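Local coordinates for protein CaaX farnesyltransferase beta subunit Ram1 (Aspergillus fumigatus, PDB 4LNG) that probably serves as the peptide-binding, zinc-dependent subunit of the heterodimer that transfers a farnesyl group from farnesyl diphosphate to a cysteine near a protein's C-terminus, at residues Gly419-Lys424 and Tyr432-Ala437. Numbering follows the deposited sequence.
Sequences GGLRDK and YHTCYA. With ZN (zinc ion), chain E; JAN (6-[(S)-amino(4-chlorophenyl)(1-methyl-1H-imidazol-5-yl)methyl]-4-(3-chlorophenyl)-1-methylquinolin-2(1H)-one), chain F.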
ATOM      1  N   GLY B 419      15.156   7.399 -20.156  1.00 20.73           N
ATOM      2  CA  GLY B 419      13.730   7.118 -20.170  1.00 19.36           C
ATOM      3  C   GLY B 419      13.305   6.240 -19.009  1.00 18.63           C
ATOM      4  O   GLY B 419      14.099   5.452 -18.493  1.00 17.55           O
ATOM      5  N   GLY B 420      12.045   6.371 -18.605  1.00 15.35           N
ATOM      6  CA  GLY B 420      11.518   5.644 -17.467  1.00 15.18           C
ATOM      7  C   GLY B 420      11.707   6.435 -16.187  1.00 16.26           C
ATOM      8  O   GLY B 420      12.564   7.316 -16.115  1.00 14.33           O
ATOM      9  N   LEU B 421      10.900   6.133 -15.176  1.00 15.39           N
ATOM     10  CA  LEU B 421      11.060   6.775 -13.879  1.00 13.82           C
ATOM     11  C   LEU B 421      11.408   5.750 -12.803  1.00 13.30           C
ATOM     12  O   LEU B 421      11.168   4.554 -12.971  1.00 13.57           O
ATOM     13  CB  LEU B 421       9.824   7.604 -13.498  1.00 11.88           C
ATOM     14  CG  LEU B 421       9.605   8.839 -14.390  1.00 15.49           C
ATOM     15  CD1 LEU B 421       8.744   8.506 -15.601  1.00 13.99           C
ATOM     16  CD2 LEU B 421       9.016  10.012 -13.610  1.00 16.83           C
ATOM     17  N   ARG B 422      11.973   6.230 -11.700  1.00 15.75           N
ATOM     18  CA  ARG B 422      12.552   5.345 -10.698  1.00 12.65           C
ATOM     19  C   ARG B 422      12.035   5.622  -9.289  1.00 14.41           C
ATOM     20  O   ARG B 422      11.473   6.683  -9.010  1.00 15.65           O
ATOM     21  CB  ARG B 422      14.076   5.485 -10.712  1.00 12.53           C
ATOM     22  CG  ARG B 422      14.540   6.900 -10.395  1.00 11.78           C
ATOM     23  CD  ARG B 422      16.022   7.106 -10.647  1.00 16.33           C
ATOM     24  NE  ARG B 422      16.376   8.519 -10.536  1.00 16.28           N
ATOM     25  CZ  ARG B 422      17.256   9.130 -11.320  1.00 19.39           C
ATOM     26  NH1 ARG B 422      17.885   8.450 -12.272  1.00 20.41           N
ATOM     27  NH2 ARG B 422      17.510  10.421 -11.151  1.00 16.62           N
ATOM     28  N   ASP B 423      12.237   4.637  -8.419  1.00 10.83           N
ATOM     29  CA  ASP B 423      11.984   4.740  -6.989  1.00 10.63           C
ATOM     30  C   ASP B 423      12.680   5.988  -6.439  1.00 11.06           C
ATOM     31  O   ASP B 423      12.039   6.872  -5.872  1.00 11.96           O
ATOM     32  CB  ASP B 423      12.516   3.446  -6.340  1.00 14.65           C
ATOM     33  CG  ASP B 423      12.563   3.478  -4.813  1.00 16.37           C
ATOM     34  OD1 ASP B 423      12.415   4.542  -4.176  1.00 15.67           O
ATOM     35  OD2 ASP B 423      12.788   2.388  -4.239  1.00 19.95           O
ATOM     36  N   LYS B 424      13.996   6.044  -6.607  1.00 10.61           N
ATOM     37  CA  LYS B 424      14.806   7.130  -6.075  1.00 10.86           C
ATOM     38  C   LYS B 424      16.134   7.132  -6.825  1.00 12.84           C
ATOM     39  O   LYS B 424      16.433   6.172  -7.535  1.00 13.23           O
ATOM     40  CB  LYS B 424      15.030   6.933  -4.567  1.00 10.62           C
ATOM     41  CG  LYS B 424      15.735   5.633  -4.195  1.00 16.61           C
ATOM     42  CD  LYS B 424      16.181   5.641  -2.737  1.00 16.36           C
ATOM     43  CE  LYS B 424      15.003   5.808  -1.788  1.00 13.26           C
ATOM     44  NZ  LYS B 424      14.067   4.643  -1.842  1.00 13.22           N
ATOM     45  N   TYR B 432       6.753  -0.278 -13.230  1.00 12.94           N
ATOM     46  CA  TYR B 432       5.930  -0.062 -12.038  1.00 13.02           C
ATOM     47  C   TYR B 432       6.147   1.350 -11.485  1.00 12.66           C
ATOM     48  O   TYR B 432       5.191   2.097 -11.260  1.00 12.39           O
ATOM     49  CB  TYR B 432       6.231  -1.128 -10.968  1.00 12.50           C
ATOM     50  CG  TYR B 432       5.784  -0.771  -9.557  1.00 13.44           C
ATOM     51  CD1 TYR B 432       4.521  -1.126  -9.091  1.00 12.99           C
ATOM     52  CD2 TYR B 432       6.636  -0.095  -8.689  1.00  9.64           C
ATOM     53  CE1 TYR B 432       4.112  -0.801  -7.800  1.00 12.50           C
ATOM     54  CE2 TYR B 432       6.236   0.236  -7.401  1.00  9.10           C
ATOM     55  CZ  TYR B 432       4.978  -0.119  -6.963  1.00 10.33           C
ATOM     56  OH  TYR B 432       4.594   0.209  -5.681  1.00 10.09           O
ATOM     57  N   HIS B 433       7.408   1.720 -11.280  1.00 10.26           N
ATOM     58  CA  HIS B 433       7.724   3.047 -10.762  1.00 11.49           C
ATOM     59  C   HIS B 433       7.445   4.146 -11.786  1.00 13.52           C
ATOM     60  O   HIS B 433       7.112   5.272 -11.418  1.00 14.77           O
ATOM     61  CB  HIS B 433       9.166   3.115 -10.239  1.00 10.27           C
ATOM     62  CG  HIS B 433       9.350   2.438  -8.915  1.00 11.49           C
ATOM     63  ND1 HIS B 433       9.949   1.204  -8.784  1.00 10.93           N
ATOM     64  CD2 HIS B 433       8.980   2.810  -7.666  1.00 12.50           C
ATOM     65  CE1 HIS B 433       9.952   0.850  -7.510  1.00 11.94           C
ATOM     66  NE2 HIS B 433       9.367   1.806  -6.811  1.00 12.17           N
ATOM     67  N   THR B 434       7.564   3.813 -13.067  1.00 12.97           N
ATOM     68  CA  THR B 434       7.229   4.760 -14.125  1.00 11.38           C
ATOM     69  C   THR B 434       5.736   5.070 -14.084  1.00 15.24           C
ATOM     70  O   THR B 434       5.334   6.234 -14.082  1.00 13.15           O
ATOM     71  CB  THR B 434       7.617   4.226 -15.520  1.00 13.87           C
ATOM     72  OG1 THR B 434       9.035   4.032 -15.578  1.00 12.89           O
ATOM     73  CG2 THR B 434       7.207   5.211 -16.607  1.00 16.10           C
ATOM     74  N   CYS B 435       4.917   4.022 -14.027  1.00 13.01           N
ATOM     75  CA  CYS B 435       3.469   4.186 -13.948  1.00 15.95           C
ATOM     76  C   CYS B 435       3.047   5.054 -12.762  1.00 12.67           C
ATOM     77  O   CYS B 435       2.300   6.018 -12.925  1.00 11.43           O
ATOM     78  CB  CYS B 435       2.771   2.817 -13.883  1.00 10.82           C
ATOM     79  SG  CYS B 435       0.995   2.868 -13.512  1.00 16.52           S
ATOM     80  N   TYR B 436       3.537   4.730 -11.571  1.00 11.07           N
ATOM     81  CA  TYR B 436       3.016   5.373 -10.370  1.00 11.51           C
ATOM     82  C   TYR B 436       3.584   6.763 -10.082  1.00 10.66           C
ATOM     83  O   TYR B 436       2.915   7.583  -9.460  1.00 13.59           O
ATOM     84  CB  TYR B 436       3.100   4.435  -9.158  1.00 12.68           C
ATOM     85  CG  TYR B 436       2.123   3.285  -9.280  1.00 13.55           C
ATOM     86  CD1 TYR B 436       0.761   3.528  -9.437  1.00 14.00           C
ATOM     87  CD2 TYR B 436       2.557   1.964  -9.263  1.00 12.55           C
ATOM     88  CE1 TYR B 436      -0.148   2.485  -9.559  1.00 13.67           C
ATOM     89  CE2 TYR B 436       1.651   0.909  -9.387  1.00 10.13           C
ATOM     90  CZ  TYR B 436       0.304   1.181  -9.533  1.00 10.43           C
ATOM     91  OH  TYR B 436      -0.600   0.152  -9.663  1.00 10.05           O
ATOM     92  N   ALA B 437       4.794   7.041 -10.554  1.00 10.32           N
ATOM     93  CA  ALA B 437       5.323   8.398 -10.464  1.00 11.60           C
ATOM     94  C   ALA B 437       4.535   9.334 -11.390  1.00 13.44           C
ATOM     95  O   ALA B 437       4.242  10.473 -11.031  1.00 12.62           O
ATOM     96  CB  ALA B 437       6.813   8.427 -10.801  1.00 10.77           C
TER
HETATM   97 ZN    ZN E 601       8.385   2.065  -4.955  1.00 13.19          ZN
HETATM   98  C1  JAN F 602       7.552  -2.095  -1.425  0.93 11.29           C
HETATM   99  N1  JAN F 602       7.765  -1.552  -2.844  0.93 12.88           N
HETATM  100  C2  JAN F 602       7.867  -0.259  -2.948  0.93 12.15           C
HETATM  101  N2  JAN F 602       8.229   0.023  -4.120  0.93 12.12           N
HETATM  102  C3  JAN F 602       8.330  -1.048  -5.041  0.93 11.32           C
HETATM  103  C4  JAN F 602       8.208  -2.162  -4.060  0.93 10.99           C
HETATM  104  C5  JAN F 602       8.162  -3.794  -4.387  0.93 11.75           C
HETATM  105  C6  JAN F 602       6.733  -4.224  -3.911  0.93 12.23           C
HETATM  106  C7  JAN F 602       5.672  -3.513  -4.351  0.93  8.55           C
HETATM  107  C8  JAN F 602       4.319  -3.894  -4.245  0.93 12.58           C
HETATM  108  C9  JAN F 602       4.513  -5.325  -3.714  0.93 13.77           C
HETATM  109 CL1  JAN F 602       2.689  -5.986  -3.706  0.93 24.65          CL
HETATM  110  C10 JAN F 602       5.426  -6.013  -3.310  0.93 16.75           C
HETATM  111  C11 JAN F 602       6.732  -5.406  -3.402  0.93 14.77           C
HETATM  112  N3  JAN F 602       9.038  -4.300  -3.382  0.93 12.53           N
HETATM  113  C12 JAN F 602       8.528  -3.795  -5.878  0.93 11.20           C
HETATM  114  C13 JAN F 602       7.714  -4.352  -6.636  0.93 13.45           C
HETATM  115  C14 JAN F 602       8.192  -4.594  -7.908  0.93 13.80           C
HETATM  116  C15 JAN F 602       9.867  -3.482  -6.007  0.93 11.22           C
HETATM  117  C16 JAN F 602      10.388  -3.555  -7.528  0.93 16.07           C
HETATM  118  C17 JAN F 602       9.197  -4.081  -8.378  0.93 15.64           C
HETATM  119  N4  JAN F 602       9.800  -4.247  -9.707  0.93 18.36           N
HETATM  120  C18 JAN F 602      11.210  -3.653 -10.063  0.93 18.78           C
HETATM  121  C19 JAN F 602       8.928  -4.570 -10.698  0.93 20.18           C
HETATM  122  O1  JAN F 602       9.400  -4.591 -11.862  0.93 23.41           O
HETATM  123  C20 JAN F 602       7.703  -4.988 -10.208  0.93 18.07           C
HETATM  124  C21 JAN F 602       7.302  -5.157  -8.927  0.93 15.40           C
HETATM  125  C22 JAN F 602       5.949  -5.597  -8.573  0.93 16.80           C
HETATM  126  C23 JAN F 602       4.965  -4.613  -8.108  0.93 14.45           C
HETATM  127  C24 JAN F 602       3.773  -5.289  -7.868  0.93 15.91           C
HETATM  128 CL2  JAN F 602       2.485  -4.209  -7.266  0.93 18.54          CL
HETATM  129  C25 JAN F 602       3.414  -6.742  -7.864  0.93 19.85           C
HETATM  130  C26 JAN F 602       4.455  -7.485  -8.543  0.93 17.96           C
HETATM  131  C27 JAN F 602       5.601  -6.902  -8.743  0.93 18.50           C
HETATM  132  O   HOH W   1       8.770   6.188  -9.127  1.00 25.47           O
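The imidazole of His433, a zinc ligand in the alpha-alpha toroid of this prenyltransferase beta subunit, lies between Asp423 and Tyr432. Asp423 CB forms a CH-pi contact over one face, 3.8 Å from the ring centroid and displaced toward the rim on the NE2 side. Tyr432 CD2 sits over the centre of the opposite face, 3.5 Å above the plane. With CG anti to its carbonyl carbon (chi1 -75°), His433 reaches out from helix 431-444 toward residues 419-424 of the preceding loop, and Asp423 runs alongside it pointing the same way, its carboxylate plane only 19° from the ring plane. Both ring nitrogens are engaged: NE2 binds the zinc ion at 2.1 Å, and ND1 is hydrogen-bonded to OD2 of Asp430, which helps to fix the rotation of the ring with NE2 toward the metal. Asp365 and Cys367 are further zinc ligands, and the imidazole nitrogen N2 of the inhibitor JAN also binds the zinc ion. Asp423 OD1 in turn receives NZ of Lys424 in a salt bridge of 2.9 Å.

At the next residue of the helix, Thr434 pins the loop: its OG1 accepts a nearly straight hydrogen bond from Leu421 N (2.8 Å, 172°) while also bonding the Asp430 carbonyl. The side chains of Leu421 and Thr434 cross at about a right angle; CD1 of the leucine rests on Thr434 CG2, and its CD2 meets Ala437 CB at 3.9 Å. A water also ties the two backbones together, donating to Arg422 O at 2.8 Å and to His433 O at 3.0 Å.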